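Local coordinates for membrane-associated protein VP24 (Marburg virus - Musoke, Kenya, 1980, PDB 4OR8) that probably acts as a minor matrix protein that takes part in nucleocapsid assembly and virion budding, and interacts with the viral nucleoprotein, at residues 82-85 with 86-89; 158-161 with 162-165; 238-241 with 242-246. One frame throughout, in Å; residues are numbered along the deposited sequence.

Contact 1: 82-85 with 86-89; sequences EWQQ and TRNL
Q84 and R87 send their side chains off the first turn of helix 84-89 alongside each other and in the same direction. The CB of Q84 points away from the following residues, but the chain folds back at its second torsion (chi2 -75°) and so brings OE1 round to the arginine. This oxygen approaches the guanidinium at its edge and in its plane. The bond from R87 NH1 to Q84 OE1 is fairly straight but long, at 3.3 Å, and counts as weak. Amide and guanidinium planes stand 63° apart, so the two flat groups do not stack. The same Q84 OE1 also rests 3.6 Å from R87 CD, alongside the arginine's methylene chain. The guanidinium is held more firmly by carbonyls of its own chain: R87 NE donates to L74 O and R87 NH2 to F94 O, while Q84 NE2 gives a weak bond to the carbonyl of N77.

W83 and T86 form a second pair that also runs side by side. T86 OG1 meets the indole at its rim, near the ring plane, 3.8 Å from W83 CE3; its polar partner is Q253 of the second subunit. E82 CG lies over one face of the same ring, 3.6 Å above its plane. Backbone bonds run from R87 N to W83 O at 3.1 Å, from N88 N to Q84 O and from L89 N to Q85 O.

Two surroundings meet on this short helix. R87 reaches into its own chain, between the 74-79 loop and the end of helix 91-94. W83 touches L74 of its own chain as well as H62 of strand 59-64 and P254 of the second subunit, and T86 joins it on that P254.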
# COMPACT_ATOMS: atom_id res chain seq x y z
N GLU B 82 3.22 12.26 -17.13
CA GLU B 82 3.81 11.52 -16.01
C GLU B 82 3.41 10.05 -15.99
O GLU B 82 4.07 9.23 -15.36
CB GLU B 82 3.45 12.18 -14.68
CG GLU B 82 2.05 11.86 -14.18
CD GLU B 82 1.56 12.84 -13.13
OE1 GLU B 82 2.16 13.92 -13.00
OE2 GLU B 82 0.56 12.52 -12.44
N TRP B 83 2.33 9.70 -16.69
CA TRP B 83 1.85 8.32 -16.69
C TRP B 83 2.28 7.53 -17.92
O TRP B 83 2.09 6.32 -17.98
CB TRP B 83 0.32 8.28 -16.57
CG TRP B 83 -0.19 8.71 -15.24
CD1 TRP B 83 -0.90 9.84 -14.97
CD2 TRP B 83 -0.04 8.02 -14.00
NE1 TRP B 83 -1.20 9.90 -13.63
CE2 TRP B 83 -0.68 8.79 -13.01
CE3 TRP B 83 0.57 6.82 -13.63
CZ2 TRP B 83 -0.73 8.40 -11.68
CZ3 TRP B 83 0.52 6.43 -12.30
CH2 TRP B 83 -0.12 7.22 -11.34
N GLN B 84 2.85 8.22 -18.90
CA GLN B 84 3.20 7.56 -20.16
C GLN B 84 4.29 6.51 -19.99
O GLN B 84 4.30 5.50 -20.68
CB GLN B 84 3.59 8.59 -21.22
CG GLN B 84 2.44 9.45 -21.72
CD GLN B 84 1.49 8.72 -22.67
OE1 GLN B 84 1.42 7.49 -22.69
NE2 GLN B 84 0.75 9.49 -23.46
N GLN B 85 5.21 6.76 -19.06
CA GLN B 85 6.26 5.80 -18.77
C GLN B 85 5.65 4.50 -18.25
O GLN B 85 6.08 3.41 -18.62
CB GLN B 85 7.24 6.37 -17.74
CG GLN B 85 8.41 5.45 -17.44
CD GLN B 85 9.37 6.04 -16.41
OE1 GLN B 85 9.02 6.98 -15.70
NE2 GLN B 85 10.57 5.49 -16.35
N THR B 86 4.63 4.64 -17.41
CA THR B 86 3.93 3.50 -16.85
C THR B 86 3.25 2.69 -17.95
O THR B 86 3.35 1.46 -17.99
CB THR B 86 2.87 3.94 -15.82
OG1 THR B 86 3.50 4.67 -14.76
CG2 THR B 86 2.16 2.73 -15.23
N ARG B 87 2.57 3.39 -18.86
CA ARG B 87 1.92 2.74 -19.99
C ARG B 87 2.93 2.01 -20.88
O ARG B 87 2.64 0.93 -21.40
CB ARG B 87 1.12 3.75 -20.81
CG ARG B 87 0.07 4.51 -20.01
CD ARG B 87 -0.85 5.32 -20.92
NE ARG B 87 -1.68 4.47 -21.77
CZ ARG B 87 -1.59 4.42 -23.10
NH1 ARG B 87 -0.71 5.18 -23.74
NH2 ARG B 87 -2.39 3.62 -23.79
N ASN B 88 4.11 2.60 -21.05
CA ASN B 88 5.15 1.97 -21.85
C ASN B 88 5.73 0.73 -21.18
O ASN B 88 5.97 -0.29 -21.82
CB ASN B 88 6.27 2.97 -22.16
CG ASN B 88 5.79 4.15 -22.97
OD1 ASN B 88 6.26 5.27 -22.80
ND2 ASN B 88 4.84 3.90 -23.87
N LEU B 89 5.95 0.82 -19.87
CA LEU B 89 6.48 -0.31 -19.12
C LEU B 89 5.54 -1.52 -19.20
O LEU B 89 5.99 -2.65 -19.38
CB LEU B 89 6.71 0.08 -17.66
CG LEU B 89 7.35 -0.97 -16.77
CD1 LEU B 89 8.72 -1.37 -17.29
CD2 LEU B 89 7.44 -0.45 -15.34

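Contact 2: 158-161 with 162-165; sequences YLTS and DMFK
M163 turns its side chain back along T160, the residue that caps helix 161-178, and the two side chains lie next to each other, pointing the same way. At the root, M163 CB sits 3.6 Å from T160 OG1 and about as far from the carbonyl oxygen of T160. With CG placed anti to the carbonyl carbon (chi1 -71°), the next methylene comes up against two oxygens that lie to the same side of it, M163 CG being 3.4 Å from T160 OG1 and 3.5 Å from Y158 O. The chain then bends, and its sulfur and terminal methyl lead away from residues 158-161. Farther out, the side chain packs on I126 and on F129 of helix 127-142.

The hydroxyl that borders this methylene also makes the capping bond of T160, the N-cap residue. Its chi1 of 57° sets OG1 between the backbone N and the carbonyl carbon, from where it accepts a nearly straight but weak bond from M163 N, at 3.3 Å from T160 OG1. Main-chain bonding takes over immediately: F164 N reaches T160 O at 2.9 Å, and K165 N reaches S161 O at 2.8 Å. On the preceding side, L159 forms an inverse gamma turn that links helix 152-158 to helix 161-178, with a weak bond from T160 N to Y158 O. L159 CD1 comes only loosely to F164 CB, at 4.5 Å, while the phenyl ring of F164 leads away to L35, L37 and T40.

Chemically, one threonine does two jobs here: its side chain engages an amide at the helix start while its carbonyl opens the regular bonding. Two weak bonds, one of the gamma turn and one of the cap, thus accompany the firm bond from F164 N, and the apolar ends of M163 and F164 are turned to the protein interior.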
# COMPACT_ATOMS: atom_id res chain seq x y z
N TYR B 158 -7.60 -36.59 5.13
CA TYR B 158 -6.48 -35.76 4.70
C TYR B 158 -6.51 -34.33 5.25
O TYR B 158 -5.46 -33.75 5.51
CB TYR B 158 -6.39 -35.74 3.17
CG TYR B 158 -6.07 -37.10 2.59
CD1 TYR B 158 -5.13 -37.93 3.19
CD2 TYR B 158 -6.71 -37.55 1.44
CE1 TYR B 158 -4.84 -39.17 2.66
CE2 TYR B 158 -6.42 -38.79 0.91
CZ TYR B 158 -5.48 -39.60 1.52
OH TYR B 158 -5.19 -40.84 1.00
N LEU B 159 -7.71 -33.78 5.42
CA LEU B 159 -7.84 -32.44 5.98
C LEU B 159 -7.87 -32.49 7.51
O LEU B 159 -8.93 -32.43 8.13
CB LEU B 159 -9.09 -31.74 5.43
CG LEU B 159 -9.37 -30.30 5.90
CD1 LEU B 159 -8.14 -29.42 5.74
CD2 LEU B 159 -10.54 -29.72 5.14
N THR B 160 -6.69 -32.61 8.11
CA THR B 160 -6.57 -32.62 9.56
C THR B 160 -6.30 -31.22 10.08
O THR B 160 -6.06 -30.29 9.31
CB THR B 160 -5.44 -33.56 10.02
OG1 THR B 160 -4.21 -33.17 9.41
CG2 THR B 160 -5.76 -35.00 9.64
N SER B 161 -6.34 -31.05 11.40
CA SER B 161 -6.06 -29.75 12.00
C SER B 161 -4.63 -29.31 11.69
O SER B 161 -4.38 -28.15 11.38
CB SER B 161 -6.30 -29.77 13.51
OG SER B 161 -5.30 -30.51 14.18
N ASP B 162 -3.70 -30.26 11.75
CA ASP B 162 -2.31 -30.01 11.39
C ASP B 162 -2.16 -29.48 9.96
O ASP B 162 -1.47 -28.49 9.72
CB ASP B 162 -1.48 -31.28 11.55
CG ASP B 162 -0.94 -31.45 12.95
OD1 ASP B 162 -1.44 -30.78 13.87
OD2 ASP B 162 -0.00 -32.26 13.13
N MET B 163 -2.83 -30.15 9.02
CA MET B 163 -2.78 -29.75 7.62
C MET B 163 -3.42 -28.39 7.38
O MET B 163 -2.97 -27.62 6.54
CB MET B 163 -3.41 -30.83 6.74
CG MET B 163 -2.57 -32.09 6.63
SD MET B 163 -0.98 -31.78 5.83
CE MET B 163 0.11 -32.79 6.83
N PHE B 164 -4.48 -28.10 8.13
CA PHE B 164 -5.12 -26.80 8.07
C PHE B 164 -4.16 -25.72 8.59
O PHE B 164 -4.02 -24.66 7.99
CB PHE B 164 -6.40 -26.80 8.90
CG PHE B 164 -7.12 -25.48 8.93
CD1 PHE B 164 -6.86 -24.56 9.94
CD2 PHE B 164 -8.05 -25.16 7.96
CE1 PHE B 164 -7.52 -23.35 9.96
CE2 PHE B 164 -8.70 -23.94 7.98
CZ PHE B 164 -8.44 -23.04 8.99
N LYS B 165 -3.52 -26.02 9.71
CA LYS B 165 -2.59 -25.09 10.34
C LYS B 165 -1.44 -24.77 9.40
O LYS B 165 -1.09 -23.61 9.19
CB LYS B 165 -2.05 -25.69 11.64
CG LYS B 165 -2.08 -24.74 12.81
CD LYS B 165 -3.43 -24.75 13.50
CE LYS B 165 -3.61 -26.03 14.29
NZ LYS B 165 -2.56 -26.18 15.34

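Contact 3: 238-241 with 242-246; sequences VAEA and VLREH
V238 and V242 meet at about a right angle where strand 228-239 gives way to helix 240-244. The first valine directs its CB toward the helix, and with CG1 anti to the backbone N (chi1 177°) that methyl is carried onto its neighbours: V238 CG1 lies 3.8 Å from V242 CB and 4.2 Å from L243 CG. A239 adds a looser touch, its CB 4.2 Å from V242 CG2. This close-packed flank is buried further by F61 and I63 of strand 59-64, by L108 of helix 104-115, and by F175 of helix 161-178 against L243. The turn itself is tied by V242 N to A239 O, at 3.1 Å, with the donor above the carbonyl plane, whereas R244 N meets E240 O at 2.9 Å nearly head-on.

The other flank is polar; E240 is buried, while A241 and R244 are partly exposed and border the second subunit, packing on M209 and N208 there. E240 and R244 run side by side with both CG atoms anti to their backbone N. A salt bridge between them is modelled, but E240 OE2 and R244 NH2 are placed too close together, so its geometry is doubtful.

In the model E240 OE2 also forms salt bridges with R206 of its own chain and with R244 of the second subunit, and E240 OE2 and R244 NH2 come close to the same atoms of that subunit's E240 and R244. If these positions hold, the surrounding arginines would be expected to favour an ionised carboxylate, and the cluster would link charges of both chains, though its detail is uncertain.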
# COMPACT_ATOMS: atom_id res chain seq x y z
N VAL B 238 -3.94 -5.59 -6.46
CA VAL B 238 -4.20 -5.86 -5.05
C VAL B 238 -3.42 -4.87 -4.19
O VAL B 238 -2.19 -4.81 -4.25
CB VAL B 238 -3.83 -7.30 -4.66
CG1 VAL B 238 -4.04 -7.50 -3.17
CG2 VAL B 238 -4.66 -8.30 -5.45
N ALA B 239 -4.15 -4.09 -3.39
CA ALA B 239 -3.55 -3.09 -2.53
C ALA B 239 -2.66 -3.73 -1.48
O ALA B 239 -2.97 -4.80 -0.96
CB ALA B 239 -4.62 -2.24 -1.88
N GLU B 240 -1.56 -3.06 -1.18
CA GLU B 240 -0.55 -3.56 -0.25
C GLU B 240 -1.12 -3.96 1.11
O GLU B 240 -0.73 -4.99 1.67
CB GLU B 240 0.54 -2.50 -0.08
CG GLU B 240 1.78 -2.97 0.65
CD GLU B 240 2.88 -1.92 0.62
OE1 GLU B 240 2.76 -0.97 -0.18
OE2 GLU B 240 3.84 -2.05 1.40
N ALA B 241 -2.04 -3.15 1.62
CA ALA B 241 -2.64 -3.38 2.94
C ALA B 241 -3.36 -4.73 3.04
O ALA B 241 -3.40 -5.35 4.10
CB ALA B 241 -3.56 -2.25 3.30
N VAL B 242 -3.95 -5.17 1.93
CA VAL B 242 -4.65 -6.44 1.87
C VAL B 242 -3.76 -7.60 2.33
O VAL B 242 -4.20 -8.47 3.08
CB VAL B 242 -5.13 -6.74 0.43
CG1 VAL B 242 -5.68 -8.16 0.33
CG2 VAL B 242 -6.17 -5.72 -0.00
N LEU B 243 -2.51 -7.59 1.88
CA LEU B 243 -1.58 -8.67 2.18
C LEU B 243 -0.72 -8.38 3.40
O LEU B 243 -0.28 -9.31 4.09
CB LEU B 243 -0.70 -8.96 0.96
CG LEU B 243 -1.46 -9.21 -0.34
CD1 LEU B 243 -0.51 -9.42 -1.49
CD2 LEU B 243 -2.39 -10.40 -0.19
N ARG B 244 -0.47 -7.11 3.67
CA ARG B 244 0.38 -6.73 4.80
C ARG B 244 -0.26 -7.11 6.13
O ARG B 244 0.42 -7.40 7.11
CB ARG B 244 0.70 -5.24 4.77
CG ARG B 244 1.67 -4.80 5.83
CD ARG B 244 2.07 -3.35 5.65
NE ARG B 244 2.83 -3.13 4.43
CZ ARG B 244 4.10 -3.47 4.27
NH1 ARG B 244 4.77 -4.06 5.25
NH2 ARG B 244 4.72 -3.22 3.12
N GLU B 245 -1.59 -7.10 6.15
CA GLU B 245 -2.35 -7.52 7.32
C GLU B 245 -2.07 -8.98 7.67
O GLU B 245 -2.20 -9.38 8.82
CB GLU B 245 -3.85 -7.32 7.05
CG GLU B 245 -4.76 -7.69 8.21
CD GLU B 245 -6.21 -7.38 7.93
OE1 GLU B 245 -6.48 -6.67 6.93
OE2 GLU B 245 -7.08 -7.84 8.70
N HIS B 246 -1.68 -9.77 6.67
CA HIS B 246 -1.48 -11.21 6.87
C HIS B 246 -0.09 -11.69 6.43
O HIS B 246 0.04 -12.80 5.92
CB HIS B 246 -2.55 -11.99 6.11
CG HIS B 246 -3.95 -11.55 6.41
ND1 HIS B 246 -4.59 -11.85 7.59
CD2 HIS B 246 -4.82 -10.82 5.67
CE1 HIS B 246 -5.80 -11.32 7.57
NE2 HIS B 246 -5.97 -10.70 6.42

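How the contacts relate
The three contacts follow one another along the chain, each at a helical turn. Contacts 1 and 2 lie on opposite sides of the chain's centre, their own centres 46 Å apart; the centre of contact 3 is about 24 Å from that of contact 1 and about 25 Å from that of contact 2. Contact 3 spans the end of strand 228-239 of the mixed sheet and helix 240-244, and packs on helix 161-178, which contact 2 begins. H62 and P254 meet contact 3 within their own chain, while their copies in the second subunit meet contact 1. Pairing of two copies thus engages contacts 1 and 3, whereas contact 2 joins two helices within one chain.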